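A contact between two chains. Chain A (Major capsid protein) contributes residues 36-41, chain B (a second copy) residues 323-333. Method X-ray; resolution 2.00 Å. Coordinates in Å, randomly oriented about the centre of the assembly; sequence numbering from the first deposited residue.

Chain A (36-41) FAIESI
Chain B, residues 323-333: DRFATRKGSYF

Residues 36-41 of chain A form an extended strand, with phi between -155° and -88° and psi between 122° and 176°. The facing stretch of chain B is mixed: a loop or turn, in which B:Arg324 turns at phi/psi -70/-32 and B:Phe325 is extended at -158/163, then a short strand at 328-329, then a weakly bonded helix of about 330-333. B:Tyr332 N donates to B:Lys329 O at 3.1 Å, and B:Phe333 N makes only a weak bond to B:Gly330 O at 3.3 Å. The nearest CA atoms across the contact are A:Glu39 CA and B:Phe325 CA, 6.1 Å apart. No direct backbone-to-backbone hydrogen bond crosses the contact, which buries 304 Å² in total; arginine side chains and waters span the gap.

The central direct bond is a fork. B:Arg324 NH2 and NH1 both donate to A:Ile38 O, at 2.6 and 2.8 Å, with N-H...acceptor angles of 149° and 135°. One carbonyl placed at the guanidinium edge, near its plane, can accept from both nitrogens, though neither angle is linear. The CA-to-CB bond of B:Arg324 points sideways; its rotamer (t, p, t, chi4 81°) brings the end of the chain nearer to the strand. A:Glu39 CB also lies near the guanidinium plane, 3.8 Å from B:Arg324 NH1, while A:Ala37 CB approaches B:Arg324 NH2 obliquely at 4.2 Å.

A:Glu39 is fully extended through chi1 and chi2 (t, t; chi3 1°), carrying its carboxylate beside B:Phe325. A:Glu39 CG lies 4.2 Å from B:Phe325 CB, but the phenylalanine ring (chi1 51°, p; chi2 88°) leads away. A:Glu39 OE2 instead accepts from water 1 at 2.9 Å and water 2 at 3.1 Å. Water 1 also donates to A:Ser40 O at 2.9 Å and accepts from B:Ala326 N at 2.7 Å, bridging a backbone pair whose own separation, A:Ser40 O to B:Ala326 N, is 4.5 Å. Water 2 donates to B:Asp323 O at 3.2 Å.

The CA-to-CB bond of A:Ser40 points toward the chain B stretch, and chi1 -173° (t) places A:Ser40 OG 2.8 Å from B:Arg328 NH1, near the guanidinium plane. The CA-to-CB bond of B:Arg328 also points toward the strand, but its m, m, m side chain (chi4 -88°) is folded rather than extended. Water 3 lies 3.0 Å from A:Ser40 OG and accepts from B:Arg328 NH2 at 3.2 Å. Water 4 donates to A:Ser40 O at 2.9 Å and to B:Ala326 O at 3.1 Å. B:Tyr332 (chi1 164°, t; chi2 82°) reaches this serine, with B:Tyr332 OH 4.1 Å from A:Ser40 CB.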

# COMPACT_ATOMS: atom_id res chain seq x y z
N PHE A 36 28.65 6.90 -3.00
CA PHE A 36 28.19 7.23 -4.34
C PHE A 36 27.48 8.57 -4.31
O PHE A 36 27.29 9.18 -3.25
CB PHE A 36 27.29 6.13 -4.91
CG PHE A 36 25.95 6.04 -4.24
CD1 PHE A 36 25.79 5.30 -3.08
CD2 PHE A 36 24.84 6.70 -4.76
CE1 PHE A 36 24.56 5.22 -2.45
CE2 PHE A 36 23.61 6.62 -4.14
CZ PHE A 36 23.47 5.88 -2.99
N ALA A 37 27.07 9.04 -5.49
CA ALA A 37 26.28 10.25 -5.62
C ALA A 37 25.41 10.13 -6.87
O ALA A 37 25.79 9.48 -7.85
CB ALA A 37 27.17 11.50 -5.71
N ILE A 38 24.24 10.76 -6.82
CA ILE A 38 23.25 10.68 -7.88
C ILE A 38 23.06 12.07 -8.48
O ILE A 38 23.11 13.07 -7.77
CB ILE A 38 21.90 10.12 -7.37
CG1 ILE A 38 22.13 8.88 -6.51
CG2 ILE A 38 20.98 9.78 -8.54
CD1 ILE A 38 20.87 8.39 -5.82
N GLU A 39 22.84 12.12 -9.80
CA GLU A 39 22.56 13.37 -10.48
C GLU A 39 21.72 13.10 -11.72
O GLU A 39 22.08 12.25 -12.54
CB GLU A 39 23.84 14.10 -10.88
CG GLU A 39 23.57 15.42 -11.58
CD GLU A 39 24.84 16.10 -12.06
OE1 GLU A 39 25.93 15.53 -11.87
OE2 GLU A 39 24.73 17.20 -12.64
N SER A 40 20.62 13.83 -11.86
CA SER A 40 19.77 13.76 -13.04
C SER A 40 20.29 14.77 -14.06
O SER A 40 20.37 15.96 -13.77
CB SER A 40 18.31 14.04 -12.69
OG SER A 40 17.47 13.82 -13.80
N ILE A 41 20.64 14.28 -15.25
CA ILE A 41 21.29 15.10 -16.27
C ILE A 41 20.48 15.00 -17.56
O ILE A 41 20.11 13.90 -17.98
CB ILE A 41 22.75 14.67 -16.50
CG1 ILE A 41 23.54 14.77 -15.19
CG2 ILE A 41 23.39 15.51 -17.59
CD1 ILE A 41 24.97 14.33 -15.29
N ASP B 323 26.48 24.18 -9.67
CA ASP B 323 25.21 23.46 -9.67
C ASP B 323 25.41 22.01 -9.22
O ASP B 323 26.19 21.27 -9.81
CB ASP B 323 24.58 23.49 -11.06
CG ASP B 323 24.16 24.88 -11.48
OD1 ASP B 323 24.45 25.84 -10.74
OD2 ASP B 323 23.53 25.01 -12.55
N ARG B 324 24.70 21.63 -8.15
CA ARG B 324 24.65 20.22 -7.77
C ARG B 324 23.85 19.41 -8.78
O ARG B 324 24.14 18.23 -9.01
CB ARG B 324 24.06 20.08 -6.36
CG ARG B 324 23.79 18.66 -5.91
CD ARG B 324 25.06 17.82 -5.90
NE ARG B 324 24.79 16.46 -5.44
CZ ARG B 324 24.30 15.50 -6.21
NH1 ARG B 324 24.01 15.74 -7.48
NH2 ARG B 324 24.09 14.29 -5.70
N PHE B 325 22.84 20.03 -9.39
CA PHE B 325 22.10 19.43 -10.49
C PHE B 325 21.45 20.54 -11.29
O PHE B 325 21.33 21.68 -10.83
CB PHE B 325 21.05 18.42 -9.99
CG PHE B 325 20.15 18.96 -8.91
CD1 PHE B 325 18.98 19.62 -9.23
CD2 PHE B 325 20.48 18.79 -7.57
CE1 PHE B 325 18.15 20.11 -8.24
CE2 PHE B 325 19.65 19.28 -6.58
CZ PHE B 325 18.49 19.94 -6.91
N ALA B 326 21.04 20.20 -12.51
CA ALA B 326 20.41 21.17 -13.39
C ALA B 326 19.02 21.54 -12.88
O ALA B 326 18.37 20.77 -12.17
CB ALA B 326 20.31 20.63 -14.82
N THR B 327 18.57 22.74 -13.26
CA THR B 327 17.30 23.25 -12.77
C THR B 327 16.14 22.39 -13.26
O THR B 327 16.05 22.07 -14.45
CB THR B 327 17.11 24.70 -13.24
OG1 THR B 327 18.21 25.50 -12.79
CG2 THR B 327 15.82 25.27 -12.68
N ARG B 328 15.26 22.03 -12.34
CA ARG B 328 14.05 21.29 -12.65
C ARG B 328 12.83 22.07 -12.16
O ARG B 328 12.93 22.92 -11.27
CB ARG B 328 14.06 19.89 -12.01
CG ARG B 328 15.28 19.05 -12.34
CD ARG B 328 15.35 18.72 -13.82
NE ARG B 328 14.33 17.76 -14.23
CZ ARG B 328 14.49 16.44 -14.19
NH1 ARG B 328 15.62 15.92 -13.74
NH2 ARG B 328 13.51 15.64 -14.59
N LYS B 329 11.68 21.76 -12.75
CA LYS B 329 10.45 22.43 -12.36
C LYS B 329 10.03 22.01 -10.96
O LYS B 329 10.50 21.01 -10.41
CB LYS B 329 9.34 22.11 -13.36
CG LYS B 329 9.58 22.67 -14.76
CD LYS B 329 9.59 24.19 -14.76
CE LYS B 329 9.69 24.73 -16.18
NZ LYS B 329 9.68 26.22 -16.22
N GLY B 330 9.12 22.80 -10.38
CA GLY B 330 8.61 22.47 -9.06
C GLY B 330 7.84 21.16 -9.02
O GLY B 330 7.86 20.45 -8.02
N SER B 331 7.16 20.83 -10.12
CA SER B 331 6.43 19.57 -10.20
C SER B 331 7.36 18.36 -10.19
O SER B 331 6.92 17.26 -9.84
CB SER B 331 5.55 19.55 -11.44
OG SER B 331 6.29 19.88 -12.60
N TYR B 332 8.62 18.54 -10.58
CA TYR B 332 9.58 17.44 -10.52
C TYR B 332 9.84 17.03 -9.08
O TYR B 332 9.88 15.83 -8.76
CB TYR B 332 10.88 17.83 -11.21
CG TYR B 332 12.05 16.93 -10.88
CD1 TYR B 332 12.23 15.72 -11.53
CD2 TYR B 332 12.99 17.30 -9.92
CE1 TYR B 332 13.30 14.90 -11.23
CE2 TYR B 332 14.06 16.48 -9.61
CZ TYR B 332 14.21 15.28 -10.27
OH TYR B 332 15.27 14.47 -9.97
N PHE B 333 10.04 18.00 -8.19
CA PHE B 333 10.32 17.70 -6.79
C PHE B 333 9.07 17.24 -6.05
O PHE B 333 9.19 16.67 -4.96
CB PHE B 333 10.91 18.92 -6.09
CG PHE B 333 12.13 19.47 -6.77
CD1 PHE B 333 13.39 18.95 -6.51
CD2 PHE B 333 12.03 20.53 -7.66
CE1 PHE B 333 14.51 19.46 -7.14
CE2 PHE B 333 13.15 21.04 -8.29
CZ PHE B 333 14.39 20.51 -8.02
O HOH W 1 22.22 18.13 -13.74
O HOH W 2 25.24 20.29 -12.70
O HOH W 3 14.71 12.76 -13.98
O HOH W 4 18.33 17.70 -12.68